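Local coordinates for protein mRNA interferase YafQ (Escherichia coli, PDB 4MMG) that cleaves mRNA at lysine codons followed by G or A while bound to the ribosome, inhibiting translation elongation as the toxin of the DinJ-YafQ toxin-antitoxin system, at residues K17-A22 with E85-Q90. The protein carries 1 engineered substitution. Residues are numbered along the deposited sequence; the frame is centred on the assembly and turned at random.
Sequences KDVKLA and ERTGTQ. Engineered in segment 85-90: Gln90 (natural residue His).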
loop_
_atom_site.group_PDB
_atom_site.type_symbol
_atom_site.label_atom_id
_atom_site.label_comp_id
_atom_site.label_asym_id
_atom_site.label_seq_id
_atom_site.Cartn_x
_atom_site.Cartn_y
_atom_site.Cartn_z
ATOM N N LYS A 17 7.415 -6.357 7.976
ATOM C CA LYS A 17 8.846 -6.388 7.683
ATOM C C LYS A 17 9.205 -5.242 6.741
ATOM O O LYS A 17 10.203 -4.547 6.943
ATOM C CB LYS A 17 9.243 -7.722 7.058
ATOM C CG LYS A 17 9.094 -8.920 7.987
ATOM C CD LYS A 17 9.549 -10.189 7.293
ATOM C CE LYS A 17 9.397 -11.398 8.207
ATOM N NZ LYS A 17 9.937 -12.626 7.571
ATOM N N ASP A 18 8.370 -5.036 5.726
ATOM C CA ASP A 18 8.600 -3.960 4.762
ATOM C C ASP A 18 8.623 -2.582 5.428
ATOM O O ASP A 18 9.445 -1.728 5.087
ATOM C CB ASP A 18 7.516 -3.975 3.679
ATOM C CG ASP A 18 7.641 -5.149 2.722
ATOM O OD1 ASP A 18 8.659 -5.878 2.754
ATOM O OD2 ASP A 18 6.709 -5.332 1.911
ATOM N N VAL A 19 7.715 -2.362 6.371
ATOM C CA VAL A 19 7.646 -1.089 7.069
ATOM C C VAL A 19 8.909 -0.863 7.900
ATOM O O VAL A 19 9.475 0.236 7.895
ATOM C CB VAL A 19 6.372 -0.983 7.938
ATOM C CG1 VAL A 19 6.465 0.198 8.899
ATOM C CG2 VAL A 19 5.141 -0.866 7.055
ATOM N N LYS A 20 9.370 -1.906 8.590
ATOM C CA LYS A 20 10.610 -1.793 9.356
ATOM C C LYS A 20 11.803 -1.458 8.463
ATOM O O LYS A 20 12.651 -0.644 8.833
ATOM C CB LYS A 20 10.879 -3.068 10.156
ATOM C CG LYS A 20 9.919 -3.263 11.318
ATOM C CD LYS A 20 10.290 -4.487 12.137
ATOM C CE LYS A 20 9.150 -4.901 13.053
ATOM N NZ LYS A 20 9.173 -6.370 13.316
ATOM N N LEU A 21 11.856 -2.061 7.281
ATOM C CA LEU A 21 12.958 -1.810 6.355
ATOM C C LEU A 21 12.921 -0.369 5.834
ATOM O O LEU A 21 13.958 0.287 5.728
ATOM C CB LEU A 21 12.913 -2.806 5.196
ATOM C CG LEU A 21 14.076 -2.755 4.213
ATOM C CD1 LEU A 21 15.387 -3.053 4.924
ATOM C CD2 LEU A 21 13.850 -3.731 3.065
ATOM N N ALA A 22 11.727 0.129 5.521
ATOM C CA ALA A 22 11.571 1.519 5.082
ATOM C C ALA A 22 12.069 2.473 6.161
ATOM O O ALA A 22 12.746 3.469 5.873
ATOM C CB ALA A 22 10.115 1.808 4.733
ATOM N N GLU A 85 -0.396 -5.048 1.953
ATOM C CA GLU A 85 0.300 -6.263 1.528
ATOM C C GLU A 85 1.820 -6.160 1.471
ATOM O O GLU A 85 2.519 -6.998 2.047
ATOM C CB GLU A 85 -0.258 -6.745 0.188
ATOM C CG GLU A 85 0.229 -8.112 -0.225
ATOM C CD GLU A 85 -0.289 -9.227 0.671
ATOM O OE1 GLU A 85 -1.291 -9.030 1.391
ATOM O OE2 GLU A 85 0.320 -10.327 0.649
ATOM N N ARG A 86 2.332 -5.169 0.745
ATOM C CA ARG A 86 3.771 -4.919 0.668
ATOM C C ARG A 86 4.029 -3.436 0.492
ATOM O O ARG A 86 3.162 -2.697 0.014
ATOM C CB ARG A 86 4.415 -5.663 -0.513
ATOM C CG ARG A 86 4.539 -7.170 -0.326
ATOM C CD ARG A 86 5.829 -7.702 -0.926
ATOM N NE ARG A 86 7.010 -7.172 -0.247
ATOM C CZ ARG A 86 8.258 -7.362 -0.663
ATOM N NH1 ARG A 86 8.494 -8.057 -1.767
ATOM N NH2 ARG A 86 9.268 -6.835 0.011
ATOM N N THR A 87 5.223 -3.004 0.872
ATOM C CA THR A 87 5.682 -1.669 0.511
ATOM C C THR A 87 7.189 -1.666 0.275
ATOM O O THR A 87 7.934 -2.382 0.949
ATOM C CB THR A 87 5.248 -0.599 1.549
ATOM O OG1 THR A 87 5.510 0.705 1.025
ATOM C CG2 THR A 87 5.992 -0.764 2.865
ATOM N N GLY A 88 7.636 -0.889 -0.707
ATOM C CA GLY A 88 9.047 -0.818 -1.025
ATOM C C GLY A 88 9.265 -0.293 -2.426
ATOM O O GLY A 88 8.389 0.349 -3.003
ATOM N N THR A 89 10.436 -0.576 -2.982
ATOM C CA THR A 89 10.759 -0.143 -4.330
ATOM C C THR A 89 10.000 -0.980 -5.343
ATOM O O THR A 89 9.529 -2.079 -5.042
ATOM C CB THR A 89 12.259 -0.278 -4.639
ATOM O OG1 THR A 89 12.626 -1.660 -4.589
ATOM C CG2 THR A 89 13.109 0.522 -3.650
ATOM N N GLN A 90 9.900 -0.468 -6.560
ATOM C CA GLN A 90 9.294 -1.233 -7.631
ATOM C C GLN A 90 10.072 -2.529 -7.882
ATOM O O GLN A 90 9.480 -3.585 -8.099
ATOM C CB GLN A 90 9.249 -0.385 -8.893
ATOM C CG GLN A 90 8.506 -1.032 -10.039
ATOM C CD GLN A 90 8.191 -0.035 -11.127
ATOM O OE1 GLN A 90 7.162 0.645 -11.081
ATOM N NE2 GLN A 90 9.077 0.069 -12.105
HETATM O O HOH W 1 10.475 -1.490 2.526
#
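With CG of Asp18 anti to its carbonyl carbon (chi1 -71°), the carboxylate leaves helix 13-24 toward strand 81-88, while bends at chi2 and chi3 turn the Arg86 chain along the strand, so that its guanidinium meets the carboxylate side-on. The grip is two-pronged: Arg86 NE donates to the syn lone pair of Asp18 OD2 (2.9 Å, nearly straight at 168°), and Arg86 NH2 reaches Asp18 OD1 at 3.0 Å from the syn side but well out of the carboxylate plane. Both oxygens lie close to the guanidinium plane, although the two flat groups are turned 34° apart. Asp18 OD2 also takes the backbone N-H of Thr87 (3.0 Å) on its anti side, tilted out of the carboxylate plane, so one carboxylate ties down both side chain and main chain of the strand; Gln14 NE2 adds a hydrogen bond to Asp18 OD1. Beside this polar grip, Thr87 CG2 packs on Asp18 CB at 3.6 Å and borders Val19, whereas Thr87 OG1 turns to Ile72 O on the neighbouring strand. A water bridges Asp18 O and Thr87 O. The helix and strand segments run nearly parallel. The salt bridge thus joins the N-terminal helix to the central sheet of the RelE-type toxin fold, just before the turn leading to engineered Gln90, at the inferred proton-donor position.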